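Local coordinates for protein ESXA (Geobacillus thermodenitrificans, PDB 3ZBH) that is a WXG100-family, ESAT-6-like helical hairpin protein linked to type VII secretion, probably as a secreted substrate that pairs with a second copy of itself, at the interface of chains A and B. Residues are numbered along the deposited sequence; one frame, centred on the assembly and turned at random. Chains: chain A/B, ESXA.

The interface of chains A and B. Residues chain A 21, 24, 68, 71-72; chain B 31, 35, 38, 54, 58.
B:Phe54 meets A:Tyr21 tip to tip: the tyrosine presents its CE1 edge to one face of the phenylalanine near CZ, with CE1 3.7 Å from CZ. The two rings stand almost perpendicular, their planes at 89°, an edge-to-face pair in which the tyrosine is the edge and B:Phe54 the face, met at its CZ rim. One face of A:Tyr21 is taken by B:Met38, whose side chain runs past it in the opposite direction. The methionine chain is extended at chi2 (158°) and bends at chi3 (66°), and this last turn sets CE over the middle of the ring, 3.5 Å from its centroid, in a CH-pi contact. Its sulphur, SD, lies against the aliphatic CG of A:Glu24, crossing that side chain at a slant. A:Leu71 lays CG and CD2 along the CD1-CE1 side of B:Phe54, on the B:Tyr58 side of the phenylalanine plane, with CD2 3.7 Å from CE1. The same methyl also reaches the backbone of B:Tyr58, whose own CB sits over the rim of the B:Phe54 face opposite the one that A:Tyr21 meets. A:Met68 brings its SD to the edge of the B:Tyr58 ring, in plane, while its methyl CE is 3.7 Å from CD1. B:Leu35 fills the middle of the patch: its CD2 faces A:Leu72 CD2 head-on at 3.8 Å and also packs on the CB of A:Glu24. These residues come from helices 11-45 and 49-97 of chain A and 11-45 and 48-95 of chain B, forming a largely apolar patch of a two-fold symmetric helical-bundle interface, repeated with the chains exchanged. Such dimers are typical of WXG100 proteins, so the pairing is plausibly biological. Polar linkage in this patch is slight: the phenol OH of A:Tyr21 gives a weak hydrogen bond to the backbone carbonyl O of B:Met38, at 2.9 Å, approaching side-on to the C=O, nearly at right angles to it.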
ATOM      1  N   TYR A  21      -6.855  -8.670   7.988  1.00 34.47           N
ATOM      2  CA  TYR A  21      -7.157  -7.231   7.908  1.00 32.58           C
ATOM      3  C   TYR A  21      -6.192  -6.362   8.716  1.00 35.43           C
ATOM      4  O   TYR A  21      -5.774  -5.297   8.238  1.00 33.00           O
ATOM      5  CB  TYR A  21      -8.622  -6.928   8.255  1.00 30.71           C
ATOM      6  CG  TYR A  21      -9.554  -7.099   7.077  1.00 29.15           C
ATOM      7  CD1 TYR A  21      -9.772  -6.050   6.177  1.00 27.57           C
ATOM      8  CD2 TYR A  21     -10.197  -8.326   6.832  1.00 27.47           C
ATOM      9  CE1 TYR A  21     -10.604  -6.195   5.078  1.00 28.77           C
ATOM     10  CE2 TYR A  21     -11.026  -8.479   5.730  1.00 26.02           C
ATOM     11  CZ  TYR A  21     -11.220  -7.434   4.855  1.00 27.72           C
ATOM     12  OH  TYR A  21     -12.049  -7.569   3.770  1.00 28.02           O
ATOM     13  N   GLU A  24      -2.758  -6.344   6.839  1.00 31.75           N
ATOM     14  CA  GLU A  24      -2.823  -5.462   5.650  1.00 30.29           C
ATOM     15  C   GLU A  24      -2.907  -3.978   6.029  1.00 29.10           C
ATOM     16  O   GLU A  24      -2.261  -3.116   5.393  1.00 26.76           O
ATOM     17  CB  GLU A  24      -3.957  -5.884   4.702  1.00 31.73           C
ATOM     18  CG  GLU A  24      -3.832  -7.312   4.123  1.00 32.58           C
ATOM     19  CD  GLU A  24      -2.475  -7.621   3.491  1.00 35.99           C
ATOM     20  OE1 GLU A  24      -1.666  -6.683   3.269  1.00 36.22           O
ATOM     21  OE2 GLU A  24      -2.206  -8.813   3.207  1.00 37.84           O
ATOM     22  N   MET A  68      -7.315   4.110   3.578  1.00 28.42           N
ATOM     23  CA  MET A  68      -7.311   2.636   3.469  1.00 29.42           C
ATOM     24  C   MET A  68      -6.798   1.978   4.735  1.00 29.15           C
ATOM     25  O   MET A  68      -7.416   1.059   5.236  1.00 27.41           O
ATOM     26  CB  MET A  68      -6.503   2.154   2.245  1.00 28.08           C
ATOM     27  CG  MET A  68      -6.533   0.638   2.064  1.00 27.87           C
ATOM     28  SD  MET A  68      -8.142   0.134   1.404  1.00 27.69           S
ATOM     29  CE  MET A  68      -7.971   0.547  -0.343  1.00 28.40           C
ATOM     30  N   LEU A  71      -9.618   2.248   7.268  1.00 32.62           N
ATOM     31  CA  LEU A  71     -10.666   1.289   6.906  1.00 31.31           C
ATOM     32  C   LEU A  71     -10.317  -0.155   7.279  1.00 30.13           C
ATOM     33  O   LEU A  71     -11.139  -0.850   7.911  1.00 30.04           O
ATOM     34  CB  LEU A  71     -11.038   1.414   5.418  1.00 31.68           C
ATOM     35  CG  LEU A  71     -12.204   0.570   4.900  1.00 30.81           C
ATOM     36  CD1 LEU A  71     -13.520   0.975   5.586  1.00 33.16           C
ATOM     37  CD2 LEU A  71     -12.311   0.670   3.382  1.00 29.08           C
ATOM     38  N   LEU A  72      -9.114  -0.613   6.913  1.00 28.31           N
ATOM     39  CA  LEU A  72      -8.699  -1.986   7.191  1.00 28.23           C
ATOM     40  C   LEU A  72      -8.608  -2.302   8.673  1.00 31.38           C
ATOM     41  O   LEU A  72      -8.969  -3.400   9.119  1.00 28.12           O
ATOM     42  CB  LEU A  72      -7.371  -2.336   6.500  1.00 27.87           C
ATOM     43  CG  LEU A  72      -7.398  -2.238   4.965  1.00 25.97           C
ATOM     44  CD1 LEU A  72      -5.970  -2.460   4.437  1.00 24.54           C
ATOM     45  CD2 LEU A  72      -8.443  -3.167   4.311  1.00 27.54           C
TER
ATOM     46  N   LEU B  31      -0.899  -6.079  -2.959  1.00 21.33           N
ATOM     47  CA  LEU B  31      -1.816  -5.730  -1.878  1.00 21.89           C
ATOM     48  C   LEU B  31      -3.254  -5.592  -2.371  1.00 20.47           C
ATOM     49  O   LEU B  31      -4.179  -6.125  -1.773  1.00 22.86           O
ATOM     50  CB  LEU B  31      -1.345  -4.427  -1.207  1.00 21.70           C
ATOM     51  CG  LEU B  31      -2.259  -3.713  -0.222  1.00 24.39           C
ATOM     52  CD1 LEU B  31      -2.394  -4.479   1.096  1.00 24.24           C
ATOM     53  CD2 LEU B  31      -1.641  -2.334   0.019  1.00 27.10           C
ATOM     54  N   LEU B  35      -6.384  -7.706  -0.954  1.00 25.05           N
ATOM     55  CA  LEU B  35      -7.599  -7.033  -0.485  1.00 24.73           C
ATOM     56  C   LEU B  35      -8.827  -7.340  -1.359  1.00 23.94           C
ATOM     57  O   LEU B  35      -9.931  -7.398  -0.853  1.00 22.43           O
ATOM     58  CB  LEU B  35      -7.391  -5.516  -0.420  1.00 23.70           C
ATOM     59  CG  LEU B  35      -6.291  -5.044   0.541  1.00 26.51           C
ATOM     60  CD1 LEU B  35      -6.225  -3.516   0.477  1.00 25.05           C
ATOM     61  CD2 LEU B  35      -6.598  -5.508   1.962  1.00 25.45           C
ATOM     62  N   MET B  38      -9.837 -10.737   0.034  1.00 26.65           N
ATOM     63  CA  MET B  38     -10.368 -10.443   1.386  1.00 25.51           C
ATOM     64  C   MET B  38     -11.758  -9.821   1.408  1.00 26.84           C
ATOM     65  O   MET B  38     -12.540 -10.087   2.348  1.00 27.22           O
ATOM     66  CB  MET B  38      -9.390  -9.589   2.193  1.00 26.00           C
ATOM     67  CG  MET B  38      -8.190 -10.390   2.672  1.00 25.18           C
ATOM     68  SD  MET B  38      -6.791  -9.335   3.034  1.00 27.86           S
ATOM     69  CE  MET B  38      -7.399  -8.387   4.428  1.00 24.00           C
ATOM     70  N   PHE B  54     -18.234  -1.814   3.968  1.00 43.06           N
ATOM     71  CA  PHE B  54     -16.834  -1.949   3.600  1.00 40.06           C
ATOM     72  C   PHE B  54     -16.605  -1.805   2.104  1.00 38.85           C
ATOM     73  O   PHE B  54     -15.706  -1.078   1.709  1.00 36.71           O
ATOM     74  CB  PHE B  54     -16.205  -3.246   4.124  1.00 39.58           C
ATOM     75  CG  PHE B  54     -14.806  -3.479   3.613  1.00 40.48           C
ATOM     76  CD1 PHE B  54     -13.725  -2.826   4.185  1.00 38.01           C
ATOM     77  CD2 PHE B  54     -14.575  -4.331   2.537  1.00 42.56           C
ATOM     78  CE1 PHE B  54     -12.437  -3.022   3.709  1.00 40.34           C
ATOM     79  CE2 PHE B  54     -13.290  -4.529   2.055  1.00 40.78           C
ATOM     80  CZ  PHE B  54     -12.218  -3.878   2.643  1.00 39.36           C
ATOM     81  N   TYR B  58     -14.033   0.735   0.178  1.00 32.19           N
ATOM     82  CA  TYR B  58     -12.932   0.040  -0.481  1.00 30.58           C
ATOM     83  C   TYR B  58     -12.854   0.368  -1.977  1.00 30.36           C
ATOM     84  O   TYR B  58     -11.804   0.831  -2.481  1.00 28.71           O
ATOM     85  CB  TYR B  58     -13.040  -1.478  -0.267  1.00 29.66           C
ATOM     86  CG  TYR B  58     -11.969  -2.206  -1.036  1.00 29.13           C
ATOM     87  CD1 TYR B  58     -10.641  -2.048  -0.680  1.00 29.22           C
ATOM     88  CD2 TYR B  58     -12.279  -3.006  -2.151  1.00 27.66           C
ATOM     89  CE1 TYR B  58      -9.624  -2.677  -1.374  1.00 30.36           C
ATOM     90  CE2 TYR B  58     -11.263  -3.671  -2.846  1.00 29.64           C
ATOM     91  CZ  TYR B  58      -9.939  -3.488  -2.456  1.00 30.13           C
ATOM     92  OH  TYR B  58      -8.895  -4.076  -3.117  1.00 29.07           O
TER